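Local structure of carbohydrate deacetylase (Enterococcus faecalis, 2I5I) at residues 17-23 against 216-222; 59-63 against 117-123; 63-67 against 110-114. The protein probably removes acetyl groups from acetylated carbohydrates in a magnesium-dependent step of oligosaccharide breakdown. All coordinates share one frame; numbering follows the deposited sequence. Where two conformers were deposited one is given.

Contact 1: 17-23 against 216-222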
loop_
_atom_site.group_PDB
_atom_site.type_symbol
_atom_site.label_atom_id
_atom_site.label_comp_id
_atom_site.label_asym_id
_atom_site.label_seq_id
_atom_site.Cartn_x
_atom_site.Cartn_y
_atom_site.Cartn_z
ATOM N N THR A 17 -20.211 -9.709 -8.926
ATOM C CA THR A 17 -19.350 -10.894 -8.879
ATOM C C THR A 17 -17.892 -10.458 -9.037
ATOM O O THR A 17 -17.620 -9.359 -9.535
ATOM C CB THR A 17 -19.736 -11.977 -9.889
ATOM O OG1 THR A 17 -18.877 -11.945 -11.027
ATOM C CG2 THR A 17 -21.102 -11.819 -10.575
ATOM N N PRO A 18 -16.936 -11.273 -8.618
ATOM C CA PRO A 18 -15.517 -10.895 -8.775
ATOM C C PRO A 18 -15.116 -10.426 -10.162
ATOM O O PRO A 18 -14.366 -9.465 -10.299
ATOM C CB PRO A 18 -14.798 -12.218 -8.416
ATOM C CG PRO A 18 -15.706 -12.780 -7.358
ATOM C CD PRO A 18 -17.084 -12.569 -7.968
ATOM N N ALA A 19 -15.560 -11.047 -11.253
ATOM C CA ALA A 19 -15.207 -10.626 -12.587
ATOM C C ALA A 19 -15.936 -9.365 -13.059
ATOM O O ALA A 19 -15.404 -8.604 -13.854
ATOM C CB ALA A 19 -15.505 -11.722 -13.615
ATOM N N VAL A 20 -17.161 -9.168 -12.575
ATOM C CA VAL A 20 -17.843 -7.911 -12.868
ATOM C C VAL A 20 -17.009 -6.791 -12.240
ATOM O O VAL A 20 -16.639 -5.869 -12.953
ATOM C CB VAL A 20 -19.287 -7.886 -12.352
ATOM C CG1 VAL A 20 -19.845 -6.466 -12.481
ATOM C CG2 VAL A 20 -20.172 -8.861 -13.110
ATOM N N THR A 21 -16.689 -6.893 -10.956
ATOM C CA THR A 21 -15.881 -5.892 -10.255
ATOM C C THR A 21 -14.605 -5.579 -11.026
ATOM O O THR A 21 -14.198 -4.436 -11.241
ATOM C CB THR A 21 -15.566 -6.368 -8.840
ATOM O OG1 THR A 21 -16.819 -6.369 -8.091
ATOM C CG2 THR A 21 -14.595 -5.476 -8.084
ATOM N N GLN A 22 -13.906 -6.622 -11.501
ATOM C CA GLN A 22 -12.639 -6.294 -12.184
ATOM C C GLN A 22 -12.860 -5.744 -13.588
ATOM O O GLN A 22 -12.085 -4.936 -14.099
ATOM C CB GLN A 22 -11.729 -7.519 -12.225
ATOM C CG GLN A 22 -11.258 -8.005 -10.860
ATOM C CD GLN A 22 -10.438 -6.956 -10.136
ATOM O OE1 GLN A 22 -9.629 -6.269 -10.742
ATOM N NE2 GLN A 22 -10.575 -6.825 -8.817
ATOM N N GLY A 23 -13.940 -6.151 -14.249
ATOM C CA GLY A 23 -14.276 -5.545 -15.526
ATOM C C GLY A 23 -14.606 -4.069 -15.380
ATOM O O GLY A 23 -14.195 -3.263 -16.206
ATOM N N ALA A 216 -18.127 -5.665 -17.562
ATOM C CA ALA A 216 -17.700 -6.786 -16.758
ATOM C C ALA A 216 -16.738 -7.661 -17.571
ATOM O O ALA A 216 -16.777 -7.595 -18.789
ATOM C CB ALA A 216 -18.856 -7.657 -16.308
ATOM N N PHE A 217 -15.927 -8.413 -16.841
ATOM C CA PHE A 217 -15.315 -9.629 -17.322
ATOM C C PHE A 217 -16.305 -10.740 -16.981
ATOM O O PHE A 217 -17.142 -10.564 -16.093
ATOM C CB PHE A 217 -13.940 -9.897 -16.719
ATOM C CG PHE A 217 -12.901 -8.831 -17.001
ATOM C CD1 PHE A 217 -12.855 -8.075 -18.159
ATOM C CD2 PHE A 217 -11.901 -8.560 -16.067
ATOM C CE1 PHE A 217 -11.842 -7.138 -18.363
ATOM C CE2 PHE A 217 -10.907 -7.630 -16.236
ATOM C CZ PHE A 217 -10.895 -6.887 -17.400
ATOM N N ILE A 218 -16.208 -11.865 -17.657
ATOM C CA ILE A 218 -17.101 -12.991 -17.387
ATOM C C ILE A 218 -16.441 -14.006 -16.450
ATOM O O ILE A 218 -15.290 -14.404 -16.689
ATOM C CB ILE A 218 -17.545 -13.713 -18.671
ATOM C CG1 ILE A 218 -18.177 -12.841 -19.750
ATOM C CG2 ILE A 218 -18.513 -14.838 -18.325
ATOM C CD1 ILE A 218 -18.923 -11.634 -19.244
ATOM N N ASP A 219 -17.195 -14.397 -15.432
ATOM C CA ASP A 219 -16.869 -15.524 -14.553
ATOM C C ASP A 219 -18.089 -16.441 -14.528
ATOM O O ASP A 219 -19.155 -16.121 -15.073
ATOM C CB ASP A 219 -16.416 -15.162 -13.162
ATOM C CG ASP A 219 -17.238 -14.209 -12.319
ATOM O OD1 ASP A 219 -18.347 -13.769 -12.697
ATOM O OD2 ASP A 219 -16.747 -13.847 -11.225
ATOM N N THR A 220 -17.957 -17.623 -13.948
ATOM C CA THR A 220 -19.144 -18.479 -13.902
ATOM C C THR A 220 -20.205 -17.850 -12.998
ATOM O O THR A 220 -21.385 -18.076 -13.221
ATOM C CB THR A 220 -18.842 -19.884 -13.367
ATOM O OG1 THR A 220 -18.212 -19.759 -12.081
ATOM C CG2 THR A 220 -17.847 -20.609 -14.260
ATOM N N ILE A 221 -19.762 -17.099 -11.992
ATOM C CA ILE A 221 -20.737 -16.501 -11.068
ATOM C C ILE A 221 -21.649 -15.577 -11.865
ATOM O O ILE A 221 -22.870 -15.654 -11.742
ATOM C CB ILE A 221 -20.069 -15.788 -9.896
ATOM C CG1 ILE A 221 -19.089 -16.697 -9.132
ATOM C CG2 ILE A 221 -21.068 -15.205 -8.910
ATOM C CD1 ILE A 221 -17.838 -15.937 -8.780
ATOM N N LEU A 222 -21.108 -14.711 -12.719
ATOM C CA LEU A 222 -21.987 -13.886 -13.547
ATOM C C LEU A 222 -22.882 -14.742 -14.426
ATOM O O LEU A 222 -24.092 -14.520 -14.544
ATOM C CB LEU A 222 -21.155 -12.928 -14.401
ATOM C CG LEU A 222 -21.935 -12.101 -15.423
ATOM C CD1 LEU A 222 -22.999 -11.253 -14.755
ATOM C CD2 LEU A 222 -20.970 -11.244 -16.233
#
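Ala19 meets Asp219 and Phe217 through its backbone at the start of helix 18-29. Its N-H reaches Asp219 OD2 at 3.0 Å, coming from above the carboxylate plane, and its carbonyl oxygen, Ala19 O, accepts from Phe217 N at 3.0 Å. Gly23 N also bonds to Ala19 O, from the face opposite to Phe217 N, so that oxygen is gripped twice. The same carboxylate works for both helices: Asp219 is the N-cap of helix 220-225, its OD1 accepting from Leu222 N, a job for which chi1 of 51° sets CG between the backbone N and the carbonyl carbon. Two helix starts facing one acid would be expected to favour its charged form. Thr17 OG1 also points at Asp219 OD1, but at 2.5 Å, and with Thr17 modelled in two conformers, the length of that bond is doubtful.

Packing is close at Gly23, where the backbone of Ala216 and Phe217 leaves no room for a side chain. Its CA comes within 3.8 Å of the CA of Ala216, and the Phe217 ring lies flat against it, with Gly23 CA 3.7 Å from the ring centroid and nearly on the normal. Beside it, Val20 CG2 rests 3.7 Å from Ala216 CB.

Pro18, Gln22 and Ile221, all partly exposed, make the looser side, where a second subunit also comes up to Pro18 and Gln22. Pro18 CD lies 3.5 Å from Ile221 CD1 in the conformer given, the two side chains crossing at about a right angle, and Gln22 turns its amide away to Ser51.

Helix 18-29 makes the beta-alpha-beta crossover between strands 6-11 and 35-38, while 216-222 follows strand 208-213; helix 231-239 packs on Ala216, Ile218 and Leu222.

Contact 2: 59-63 against 117-123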
loop_
_atom_site.group_PDB
_atom_site.type_symbol
_atom_site.label_atom_id
_atom_site.label_comp_id
_atom_site.label_asym_id
_atom_site.label_seq_id
_atom_site.Cartn_x
_atom_site.Cartn_y
_atom_site.Cartn_z
ATOM N N LEU A 59 -11.745 5.801 -8.304
ATOM C CA LEU A 59 -13.099 5.479 -8.784
ATOM C C LEU A 59 -14.171 5.934 -7.809
ATOM O O LEU A 59 -14.116 5.622 -6.622
ATOM C CB LEU A 59 -13.202 3.984 -9.062
ATOM C CG LEU A 59 -14.575 3.428 -9.439
ATOM C CD1 LEU A 59 -15.092 4.097 -10.700
ATOM C CD2 LEU A 59 -14.539 1.919 -9.623
ATOM N N ALA A 60 -15.150 6.686 -8.331
ATOM C CA ALA A 60 -16.238 7.131 -7.453
ATOM C C ALA A 60 -17.277 6.028 -7.327
ATOM O O ALA A 60 -17.603 5.310 -8.273
ATOM C CB ALA A 60 -16.828 8.433 -7.966
ATOM N N ILE A 61 -17.815 5.853 -6.112
ATOM C CA ILE A 61 -18.703 4.738 -5.851
ATOM C C ILE A 61 -19.961 5.128 -5.057
ATOM O O ILE A 61 -19.833 5.705 -3.981
ATOM C CB ILE A 61 -17.973 3.625 -5.067
ATOM C CG1 ILE A 61 -16.683 3.185 -5.769
ATOM C CG2 ILE A 61 -18.892 2.452 -4.795
ATOM C CD1 ILE A 61 -15.927 2.134 -4.974
ATOM N N GLY A 62 -21.115 4.790 -5.606
ATOM C CA GLY A 62 -22.417 5.007 -4.991
ATOM C C GLY A 62 -23.053 3.681 -4.619
ATOM O O GLY A 62 -22.501 2.591 -4.845
ATOM N N VAL A 63 -24.257 3.756 -4.038
ATOM C CA VAL A 63 -24.923 2.545 -3.556
ATOM C C VAL A 63 -26.047 2.138 -4.511
ATOM O O VAL A 63 -26.921 2.938 -4.864
ATOM C CB VAL A 63 -25.432 2.710 -2.114
ATOM C CG1 VAL A 63 -26.368 3.912 -1.966
ATOM C CG2 VAL A 63 -26.130 1.454 -1.611
ATOM N N PHE A 117 -23.660 -0.688 3.103
ATOM C CA PHE A 117 -22.602 -0.089 2.302
ATOM C C PHE A 117 -21.542 0.522 3.214
ATOM O O PHE A 117 -20.339 0.357 2.969
ATOM C CB PHE A 117 -23.153 0.991 1.373
ATOM C CG PHE A 117 -22.187 1.652 0.411
ATOM C CD1 PHE A 117 -21.283 2.634 0.731
ATOM C CD2 PHE A 117 -22.195 1.221 -0.914
ATOM C CE1 PHE A 117 -20.377 3.182 -0.158
ATOM C CE2 PHE A 117 -21.314 1.754 -1.836
ATOM C CZ PHE A 117 -20.406 2.725 -1.469
HETATM N N MSE A 118 -22.009 1.295 4.195
HETATM C CA MSE A 118 -21.049 2.088 4.974
HETATM C C MSE A 118 -20.202 1.213 5.895
HETATM O O MSE A 118 -19.248 1.703 6.499
HETATM C CB MSE A 118 -21.754 3.246 5.717
HETATM C CG MSE A 118 -22.154 4.318 4.702
HETATM SE SE MSE A 118 -22.985 5.815 5.319
HETATM C CE MSE A 118 -24.059 5.117 6.516
ATOM N N LYS A 119 -20.478 -0.076 5.996
ATOM C CA LYS A 119 -19.584 -1.021 6.678
ATOM C C LYS A 119 -18.252 -1.134 5.930
ATOM O O LYS A 119 -17.254 -1.594 6.497
ATOM C CB LYS A 119 -20.258 -2.384 6.832
ATOM C CG LYS A 119 -21.401 -2.361 7.847
ATOM C CD LYS A 119 -22.008 -3.730 8.108
ATOM C CE LYS A 119 -23.458 -3.569 8.549
ATOM N NZ LYS A 119 -24.126 -4.882 8.763
ATOM N N SER A 120 -18.218 -0.671 4.688
ATOM C CA SER A 120 -16.992 -0.571 3.905
ATOM C C SER A 120 -16.053 0.516 4.410
ATOM O O SER A 120 -14.943 0.714 3.896
ATOM C CB SER A 120 -17.415 -0.308 2.459
ATOM O OG SER A 120 -17.730 1.060 2.265
ATOM N N GLY A 121 -16.496 1.279 5.408
ATOM C CA GLY A 121 -15.842 2.464 5.908
ATOM C C GLY A 121 -15.994 3.712 5.069
ATOM O O GLY A 121 -15.402 4.760 5.369
ATOM N N ARG A 122 -16.783 3.674 4.029
ATOM C CA ARG A 122 -16.964 4.713 3.045
ATOM C C ARG A 122 -18.455 5.077 2.912
ATOM O O ARG A 122 -19.310 4.209 2.932
ATOM C CB ARG A 122 -16.506 4.342 1.648
ATOM C CG ARG A 122 -15.148 4.755 1.132
ATOM C CD ARG A 122 -14.896 4.017 -0.183
ATOM N NE ARG A 122 -15.093 4.847 -1.368
ATOM C CZ ARG A 122 -14.560 4.639 -2.564
ATOM N NH1 ARG A 122 -13.763 3.597 -2.786
ATOM N NH2 ARG A 122 -14.812 5.477 -3.572
ATOM N N ARG A 123 -18.670 6.381 2.754
ATOM C CA ARG A 123 -20.018 6.860 2.463
ATOM C C ARG A 123 -20.297 6.692 0.986
ATOM O O ARG A 123 -19.426 7.070 0.190
ATOM C CB ARG A 123 -20.087 8.340 2.856
ATOM C CG ARG A 123 -21.494 8.915 2.922
ATOM C CD ARG A 123 -21.448 10.253 3.676
ATOM N NE ARG A 123 -22.834 10.611 3.984
ATOM C CZ ARG A 123 -23.436 10.345 5.131
ATOM N NH1 ARG A 123 -22.885 9.730 6.165
ATOM N NH2 ARG A 123 -24.700 10.744 5.241
HETATM O O HOH W 1 -12.234 3.797 -5.265
HETATM O O HOH W 2 -18.078 5.729 -1.777
HETATM O O HOH W 3 -16.785 7.641 -3.810
#
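Arg122 lays its guanidinium over the end of Ile61, with CD1 under one face and 3.4 Å from NH1; the two side chains cross at about a right angle. The group's edge does the polar work. NH2 donates to Leu59 O at 3.1 Å, only 3° out of the guanidinium plane and almost in line with the C=O bond. A bend at chi3 (102°) turns the flat group into this position. Two waters sit in the same plane: one joins NH1 to Leu59 O, the other is shared by NH2 and Ile61 N.

Phe117 comes to the strand differently. Its CG is anti to the backbone N (chi1 -176°), which sends the ring toward Ile61 and Val63. Ile61 CG2 touches the ring edge, 3.7 Å from CZ and near the ring plane, while Val63 CB approaches CD2 obliquely at 3.8 Å. Ile61 thus divides its branches, CD1 for the arginine and CG2 for the phenylalanine. Phe45 meets the same ring, and Met49 of helix 45-55 packs on both Ile61 and Arg122.

A further water donates to Ile61 O at 2.8 Å and to Arg123 O and takes a weak bond from Arg122 NE, tying the strand to the loop. Neutral carbonyl and water oxygens thus anchor the cation, probably spreading its charge, while Ile61 CD1 lies against its face and the phenylalanine packs on apolar branches.

Contact 3: 63-67 against 110-114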
loop_
_atom_site.group_PDB
_atom_site.type_symbol
_atom_site.label_atom_id
_atom_site.label_comp_id
_atom_site.label_asym_id
_atom_site.label_seq_id
_atom_site.Cartn_x
_atom_site.Cartn_y
_atom_site.Cartn_z
ATOM N N VAL A 63 -24.257 3.756 -4.038
ATOM C CA VAL A 63 -24.923 2.545 -3.556
ATOM C C VAL A 63 -26.047 2.138 -4.511
ATOM O O VAL A 63 -26.921 2.938 -4.864
ATOM C CB VAL A 63 -25.432 2.710 -2.114
ATOM C CG1 VAL A 63 -26.368 3.912 -1.966
ATOM C CG2 VAL A 63 -26.130 1.454 -1.611
ATOM N N HIS A 64 -25.996 0.882 -4.945
ATOM C CA HIS A 64 -26.929 0.237 -5.837
ATOM C C HIS A 64 -28.015 -0.483 -5.037
ATOM O O HIS A 64 -27.882 -1.638 -4.633
ATOM C CB HIS A 64 -26.195 -0.767 -6.725
ATOM C CG HIS A 64 -26.746 -0.940 -8.103
ATOM N ND1 HIS A 64 -27.212 0.098 -8.866
ATOM C CD2 HIS A 64 -26.898 -2.035 -8.878
ATOM C CE1 HIS A 64 -27.631 -0.329 -10.038
ATOM N NE2 HIS A 64 -27.451 -1.639 -10.074
ATOM N N LEU A 65 -29.122 0.221 -4.750
ATOM C CA LEU A 65 -30.200 -0.422 -3.996
ATOM C C LEU A 65 -30.922 -1.458 -4.848
ATOM O O LEU A 65 -30.937 -1.315 -6.068
ATOM C CB LEU A 65 -31.205 0.624 -3.512
ATOM C CG LEU A 65 -30.671 1.743 -2.615
ATOM C CD1 LEU A 65 -31.792 2.779 -2.486
ATOM C CD2 LEU A 65 -30.220 1.250 -1.261
ATOM N N THR A 66 -31.517 -2.480 -4.234
ATOM C CA THR A 66 -32.250 -3.506 -4.938
ATOM C C THR A 66 -33.427 -4.083 -4.150
ATOM O O THR A 66 -33.467 -4.118 -2.916
ATOM C CB THR A 66 -31.314 -4.683 -5.343
ATOM O OG1 THR A 66 -32.025 -5.579 -6.203
ATOM C CG2 THR A 66 -30.873 -5.429 -4.111
ATOM N N LEU A 67 -34.398 -4.530 -4.933
ATOM C CA LEU A 67 -35.523 -5.309 -4.482
ATOM C C LEU A 67 -35.676 -6.592 -5.295
ATOM O O LEU A 67 -36.586 -7.371 -5.042
ATOM C CB LEU A 67 -36.832 -4.511 -4.603
ATOM C CG LEU A 67 -36.974 -3.331 -3.643
ATOM C CD1 LEU A 67 -38.249 -2.545 -3.926
ATOM C CD2 LEU A 67 -36.956 -3.787 -2.194
ATOM N N TRP A 110 -34.067 -0.701 2.270
ATOM C CA TRP A 110 -33.094 0.156 1.570
ATOM C C TRP A 110 -32.243 0.928 2.556
ATOM O O TRP A 110 -31.038 1.145 2.366
ATOM C CB TRP A 110 -33.844 1.047 0.577
ATOM C CG TRP A 110 -34.215 0.330 -0.690
ATOM C CD1 TRP A 110 -33.918 -0.951 -1.073
ATOM C CD2 TRP A 110 -34.974 0.900 -1.766
ATOM N NE1 TRP A 110 -34.453 -1.196 -2.318
ATOM C CE2 TRP A 110 -35.109 -0.084 -2.772
ATOM C CE3 TRP A 110 -35.556 2.148 -1.966
ATOM C CZ2 TRP A 110 -35.806 0.173 -3.952
ATOM C CZ3 TRP A 110 -36.247 2.393 -3.143
ATOM C CH2 TRP A 110 -36.376 1.415 -4.131
ATOM N N ASP A 111 -32.842 1.359 3.672
ATOM C CA ASP A 111 -32.064 2.018 4.715
ATOM C C ASP A 111 -30.978 1.059 5.197
ATOM O O ASP A 111 -29.810 1.407 5.368
ATOM C CB ASP A 111 -32.995 2.432 5.842
ATOM C CG ASP A 111 -32.332 3.024 7.068
ATOM O OD1 ASP A 111 -31.834 4.177 7.004
ATOM O OD2 ASP A 111 -32.310 2.348 8.112
ATOM N N ALA A 112 -31.355 -0.185 5.427
ATOM C CA ALA A 112 -30.417 -1.235 5.810
ATOM C C ALA A 112 -29.320 -1.414 4.760
ATOM O O ALA A 112 -28.162 -1.655 5.102
ATOM C CB ALA A 112 -31.189 -2.528 6.003
ATOM N N GLN A 113 -29.673 -1.293 3.481
ATOM C CA GLN A 113 -28.679 -1.476 2.424
ATOM C C GLN A 113 -27.664 -0.354 2.438
ATOM O O GLN A 113 -26.490 -0.487 2.106
ATOM C CB GLN A 113 -29.357 -1.569 1.050
ATOM C CG GLN A 113 -29.940 -2.971 0.835
ATOM C CD GLN A 113 -30.755 -3.093 -0.437
ATOM O OE1 GLN A 113 -30.499 -2.482 -1.481
ATOM N NE2 GLN A 113 -31.791 -3.930 -0.391
ATOM N N ILE A 114 -28.130 0.822 2.850
ATOM C CA ILE A 114 -27.224 1.972 2.872
ATOM C C ILE A 114 -26.275 1.826 4.039
ATOM O O ILE A 114 -25.075 2.044 3.897
ATOM C CB ILE A 114 -27.998 3.301 2.941
ATOM C CG1 ILE A 114 -28.724 3.601 1.635
ATOM C CG2 ILE A 114 -27.080 4.430 3.372
ATOM C CD1 ILE A 114 -29.749 4.717 1.731
HETATM O O HOH W 4 -28.207 -3.579 -2.761
#
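Gln113 holds the backbone of Thr66 through two hydrogen bonds from its side-chain amide. OE1 accepts from Thr66 N at 2.9 Å, and NE2 donates to Thr66 O at 3.0 Å with an almost straight N-H...O angle of 173°. Both lie in the carbonyl planes on lone pairs, which fixes the amide's rotation. NE2 has a further partner in Glu109, and a water links OE1 to His64 O. Trp110 NE1 adds a weak bond to Thr66 O, which lies at the indole edge.

These bonds pin the chain just past the end of strand 60-65 to helix 103-117, the helical link of a beta-alpha-beta crossover into the parallel neighbour 127-129. Strand and helix segments run nearly antiparallel (155°), their axes 9.0 Å apart. At this end of the sheet His64 bonds to Asp128, and Thr66 touches His130, a predicted magnesium ligand; His64, Asp13 and His130 could together form a metal site, with no metal in the model.

The apolar contacts centre on Leu65. Its CB sits over the five-membered ring of Trp110, 3.9 Å from the centroid, and CD1 lies over the same indole nearer the rim. The other branch, CD2, packs 3.7 Å from Gln113 CB and also meets Ile114 CG1. Leu67 crosses the indole at about a right angle, its CD1 3.7 Å from Trp110 CZ2.

How the contacts relate
From the N terminus, the chain passes strand 6-11 and enters contact 1 at residues 17-23, whose partner 216-222 comes only after strand 208-213. That closure encloses most of the protein, including the other two contacts. Strand 60-65 supplies the first segments of both, 59-63 and 63-67, which share Val63. Contact 3 closes earlier along the chain, on helix 103-117; contact 2 follows on the end of that helix and the loop beyond. Together these two fasten one crossover to its strand, their centres about 12 Å apart. Contact 1 joins the starts of two helices elsewhere, its centre about 19 Å from the centre of contact 2 and about 21 Å from that of contact 3.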